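CocE/NonD family hydrolase (Staphylococcus aureus subsp. aureus COL, PDB 3III) probably acts as a serine hydrolase of the alpha/beta-hydrolase fold, cleaving ester or amide bonds, as in other members of the CocE/NonD family. Local coordinates at residues Val337-Gln340 and Phe341-Glu345; Leu502-Gln505 and Gly506-Leu509. All coordinates share one frame; numbering follows the deposited sequence.

Contact 1. Residues Val337-Gln340 and Phe341-Glu345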
loop_
_atom_site.group_PDB
_atom_site.type_symbol
_atom_site.label_atom_id
_atom_site.label_comp_id
_atom_site.label_asym_id
_atom_site.label_seq_id
_atom_site.Cartn_x
_atom_site.Cartn_y
_atom_site.Cartn_z
ATOM N N VAL A 337 -8.251 -1.483 -15.625
ATOM C CA VAL A 337 -7.313 -1.985 -16.621
ATOM C C VAL A 337 -6.619 -0.755 -17.245
ATOM O O VAL A 337 -7.225 0.009 -17.998
ATOM C CB VAL A 337 -8.014 -2.777 -17.699
ATOM C CG1 VAL A 337 -6.956 -3.363 -18.692
ATOM C CG2 VAL A 337 -8.795 -3.966 -17.050
ATOM N N ARG A 338 -5.359 -0.525 -16.903
ATOM C CA ARG A 338 -4.678 0.711 -17.312
ATOM C C ARG A 338 -4.303 0.564 -18.793
ATOM O O ARG A 338 -3.774 -0.454 -19.173
ATOM C CB ARG A 338 -3.402 0.911 -16.524
ATOM C CG ARG A 338 -3.611 1.063 -15.054
ATOM C CD ARG A 338 -2.302 1.109 -14.278
ATOM N NE ARG A 338 -1.564 -0.121 -14.522
ATOM C CZ ARG A 338 -0.322 -0.365 -14.103
ATOM N NH1 ARG A 338 0.343 0.498 -13.321
ATOM N NH2 ARG A 338 0.244 -1.531 -14.416
ATOM N N ASP A 339 -4.500 1.601 -19.590
ATOM C CA ASP A 339 -4.013 1.628 -20.967
ATOM C C ASP A 339 -2.818 2.620 -21.120
ATOM O O ASP A 339 -1.744 2.235 -21.643
ATOM C CB ASP A 339 -5.128 2.060 -21.905
ATOM C CG ASP A 339 -4.635 2.155 -23.369
ATOM O OD1 ASP A 339 -3.646 1.462 -23.731
ATOM O OD2 ASP A 339 -5.222 2.929 -24.116
ATOM N N GLN A 340 -3.030 3.863 -20.672
ATOM C CA GLN A 340 -1.998 4.891 -20.586
ATOM C C GLN A 340 -2.135 5.605 -19.222
ATOM O O GLN A 340 -3.026 5.274 -18.415
ATOM C CB GLN A 340 -2.091 5.918 -21.737
ATOM C CG GLN A 340 -1.933 5.395 -23.150
ATOM C CD GLN A 340 -0.534 5.650 -23.787
ATOM O OE1 GLN A 340 0.212 6.616 -23.428
ATOM N NE2 GLN A 340 -0.158 4.768 -24.748
ATOM N N PHE A 341 -1.287 6.605 -19.001
ATOM C CA PHE A 341 -1.266 7.393 -17.755
ATOM C C PHE A 341 -2.646 8.027 -17.628
ATOM O O PHE A 341 -3.073 8.820 -18.515
ATOM C CB PHE A 341 -0.135 8.463 -17.815
ATOM C CG PHE A 341 -0.120 9.405 -16.656
ATOM C CD1 PHE A 341 0.588 9.121 -15.519
ATOM C CD2 PHE A 341 -0.852 10.569 -16.706
ATOM C CE1 PHE A 341 0.565 9.979 -14.410
ATOM C CE2 PHE A 341 -0.911 11.436 -15.604
ATOM C CZ PHE A 341 -0.167 11.153 -14.460
ATOM N N TYR A 342 -3.333 7.737 -16.524
ATOM C CA TYR A 342 -4.700 8.330 -16.298
ATOM C C TYR A 342 -5.688 8.042 -17.422
ATOM O O TYR A 342 -6.605 8.861 -17.725
ATOM C CB TYR A 342 -4.568 9.826 -16.002
ATOM C CG TYR A 342 -4.473 10.053 -14.500
ATOM C CD1 TYR A 342 -3.401 9.541 -13.760
ATOM C CD2 TYR A 342 -5.514 10.705 -13.805
ATOM C CE1 TYR A 342 -3.314 9.709 -12.373
ATOM C CE2 TYR A 342 -5.445 10.849 -12.395
ATOM C CZ TYR A 342 -4.300 10.396 -11.709
ATOM O OH TYR A 342 -4.213 10.541 -10.312
ATOM N N LYS A 343 -5.518 6.881 -18.036
ATOM C CA LYS A 343 -6.456 6.433 -19.090
ATOM C C LYS A 343 -6.619 4.937 -18.904
ATOM O O LYS A 343 -5.667 4.157 -19.060
ATOM C CB LYS A 343 -5.950 6.717 -20.472
ATOM C CG LYS A 343 -6.922 6.287 -21.582
ATOM C CD LYS A 343 -6.234 6.237 -22.933
ATOM C CE LYS A 343 -7.203 5.875 -24.076
ATOM N NZ LYS A 343 -7.610 4.445 -23.982
ATOM N N GLY A 344 -7.825 4.521 -18.587
ATOM C CA GLY A 344 -8.125 3.078 -18.444
ATOM C C GLY A 344 -9.595 2.814 -18.313
ATOM O O GLY A 344 -10.403 3.752 -18.371
ATOM N N GLU A 345 -9.961 1.553 -18.129
ATOM C CA GLU A 345 -11.351 1.151 -18.071
ATOM C C GLU A 345 -11.530 0.368 -16.771
ATOM O O GLU A 345 -10.700 -0.485 -16.425
ATOM C CB GLU A 345 -11.619 0.267 -19.302
ATOM C CG GLU A 345 -12.911 -0.461 -19.262
ATOM C CD GLU A 345 -13.204 -1.350 -20.512
ATOM O OE1 GLU A 345 -12.299 -1.676 -21.334
ATOM O OE2 GLU A 345 -14.373 -1.737 -20.607
HETATM O O HOH W 1 1.164 6.880 -20.573
#
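K343 runs alongside D339, the two side chains pointing the same way, so that the last methylenes of the lysine run beside OD2 and the ammonium closes a salt bridge to it. NZ sits 2.8 Å from D339 OD2, on the anti lone pair of that oxygen, and the preceding CE is 3.6 Å from the same OD2. The lysine chain is extended as far as CE and bends at its last torsion (chi4 -71°), which turns the ammonium in to the carboxylate. The other oxygen, D339 OD1, is paired with K431, so the aspartate lies between two lysines and is probably held as the carboxylate.

This pair sits at a classic beta bulge in the hairpin that ends the large mixed sheet, where D339 and Q340 both face K343. The carbonyl of K343 takes two N-H groups: D339 N at 2.9 Å, in the carbonyl plane, and Q340 N at 3.1 Å, tilted somewhat from it. A type II turn from Q340 to K343 follows, closed by K343 N donating to Q340 O at 3.0 Å from well above the carbonyl plane. One water bridges Q340 OE1 and F341 N and ties the bent glutamine to the turn. Beyond the bulge the strands pair regularly, V337 N reaching E345 O at 2.8 Å almost straight (172°). G344, without a side chain, lets its CA come within 3.2 Å of V337 O. On the face opposite to V337, Q340 and K343, R338 leaves the hairpin to bond T501 and the carbonyls of G500 and V452.

Contact 2. Residues Leu502-Gln505 and Gly506-Leu509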
loop_
_atom_site.group_PDB
_atom_site.type_symbol
_atom_site.label_atom_id
_atom_site.label_comp_id
_atom_site.label_asym_id
_atom_site.label_seq_id
_atom_site.Cartn_x
_atom_site.Cartn_y
_atom_site.Cartn_z
ATOM N N LEU A 502 -3.773 -3.156 -20.078
ATOM C CA LEU A 502 -4.112 -3.569 -21.438
ATOM C C LEU A 502 -2.862 -3.472 -22.295
ATOM O O LEU A 502 -2.149 -2.422 -22.252
ATOM C CB LEU A 502 -5.124 -2.590 -22.052
ATOM C CG LEU A 502 -5.563 -2.724 -23.505
ATOM C CD1 LEU A 502 -6.224 -4.108 -23.738
ATOM C CD2 LEU A 502 -6.554 -1.532 -23.783
ATOM N N PHE A 503 -2.607 -4.521 -23.084
ATOM C CA PHE A 503 -1.615 -4.458 -24.151
ATOM C C PHE A 503 -2.415 -4.604 -25.422
ATOM O O PHE A 503 -3.006 -5.659 -25.659
ATOM C CB PHE A 503 -0.548 -5.596 -23.990
ATOM C CG PHE A 503 0.316 -5.440 -22.792
ATOM C CD1 PHE A 503 1.600 -4.890 -22.901
ATOM C CD2 PHE A 503 -0.157 -5.746 -21.530
ATOM C CE1 PHE A 503 2.391 -4.714 -21.794
ATOM C CE2 PHE A 503 0.640 -5.552 -20.398
ATOM C CZ PHE A 503 1.896 -5.032 -20.522
ATOM N N LYS A 504 -2.532 -3.533 -26.205
ATOM C CA LYS A 504 -3.269 -3.580 -27.462
ATOM C C LYS A 504 -2.492 -4.334 -28.516
ATOM O O LYS A 504 -1.295 -4.443 -28.438
ATOM C CB LYS A 504 -3.574 -2.172 -27.991
ATOM C CG LYS A 504 -4.440 -1.270 -27.056
ATOM C CD LYS A 504 -4.482 0.163 -27.670
ATOM C CE LYS A 504 -5.594 1.016 -27.095
ATOM N NZ LYS A 504 -5.695 2.319 -27.872
ATOM N N GLN A 505 -3.192 -4.843 -29.531
ATOM C CA GLN A 505 -2.557 -5.458 -30.671
ATOM C C GLN A 505 -1.486 -4.532 -31.180
ATOM O O GLN A 505 -1.763 -3.344 -31.411
ATOM C CB GLN A 505 -3.606 -5.659 -31.808
ATOM C CG GLN A 505 -2.957 -6.131 -33.118
ATOM C CD GLN A 505 -3.999 -6.275 -34.211
ATOM O OE1 GLN A 505 -5.036 -5.571 -34.208
ATOM N NE2 GLN A 505 -3.732 -7.166 -35.161
ATOM N N GLY A 506 -0.269 -5.057 -31.372
ATOM C CA GLY A 506 0.844 -4.230 -31.826
ATOM C C GLY A 506 1.699 -3.639 -30.737
ATOM O O GLY A 506 2.808 -3.139 -30.991
ATOM N N GLU A 507 1.199 -3.664 -29.501
ATOM C CA GLU A 507 1.975 -3.174 -28.369
ATOM C C GLU A 507 2.857 -4.295 -27.825
ATOM O O GLU A 507 2.608 -5.455 -28.101
ATOM C CB GLU A 507 1.045 -2.579 -27.295
ATOM C CG GLU A 507 0.361 -1.267 -27.794
ATOM C CD GLU A 507 -0.400 -0.474 -26.738
ATOM O OE1 GLU A 507 -1.130 -1.051 -25.897
ATOM O OE2 GLU A 507 -0.289 0.777 -26.794
ATOM N N THR A 508 3.862 -3.938 -27.029
ATOM C CA THR A 508 4.879 -4.892 -26.567
ATOM C C THR A 508 5.016 -4.920 -25.068
ATOM O O THR A 508 5.005 -3.885 -24.437
ATOM C CB THR A 508 6.195 -4.448 -27.164
ATOM O OG1 THR A 508 6.054 -4.495 -28.599
ATOM C CG2 THR A 508 7.418 -5.359 -26.703
ATOM N N LEU A 509 5.201 -6.098 -24.508
ATOM C CA LEU A 509 5.598 -6.242 -23.122
ATOM C C LEU A 509 7.061 -6.522 -23.116
ATOM O O LEU A 509 7.589 -7.335 -23.940
ATOM C CB LEU A 509 4.806 -7.401 -22.473
ATOM C CG LEU A 509 5.167 -7.753 -21.023
ATOM C CD1 LEU A 509 3.958 -8.428 -20.283
ATOM C CD2 LEU A 509 6.401 -8.628 -20.936
#
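A type II beta turn from K504 to E507 connects strand 490-503 to strand 508-514, and the E507 side chain folds back to the N-H of K504, the first residue of the turn. Its OE1 receives K504 N at 2.9 Å, on the anti side of the carboxylate and 24° out of its plane. With CG beside its own backbone N (chi1 -68°) and the chain extended beyond, the glutamate travels next to K504, and OE1 lies 3.4 Å from K504 CB. The same OE1 is salt-bridged to K431, so one oxygen serves both a backbone N-H and a lysine. The turn itself is closed by E507 N donating to K504 O at 2.8 Å, while G506 occupies its third position with a positive phi (93°) that suits glycine. These strands belong to different sheets of the C-terminal beta domain, so the turn carries the chain from one to the other. Across the two strand ends, the F503 ring and L509 meet at an oblique angle: CE1 touches L509 CB at 3.7 Å, and T508 O approaches the ring edge in its plane, 3.8 Å from CE1. F399 and L405 each touch both members of this apolar pair.

Contacts 1 and 2 are neighbours, their centres about 13 Å apart, and they meet where the edge hairpin of the large mixed sheet meets strand 490-503 of the antiparallel sheet. R338 O of contact 1 lies 2.8 Å from L502 N of contact 2, a probable hydrogen bond, and V337 CG1 packs 3.5 Å from that same nitrogen. The D339 bulge and the K504-E507 turn bring their charges together: D339 OD1 is 4.2 Å from E507 OE1, and K431, salt-bridged to both carboxylates, would offset their repulsion. K504 CE passes 3.6 Å from D339 OD2, although the ion pair of its NZ with that oxygen is long and weak.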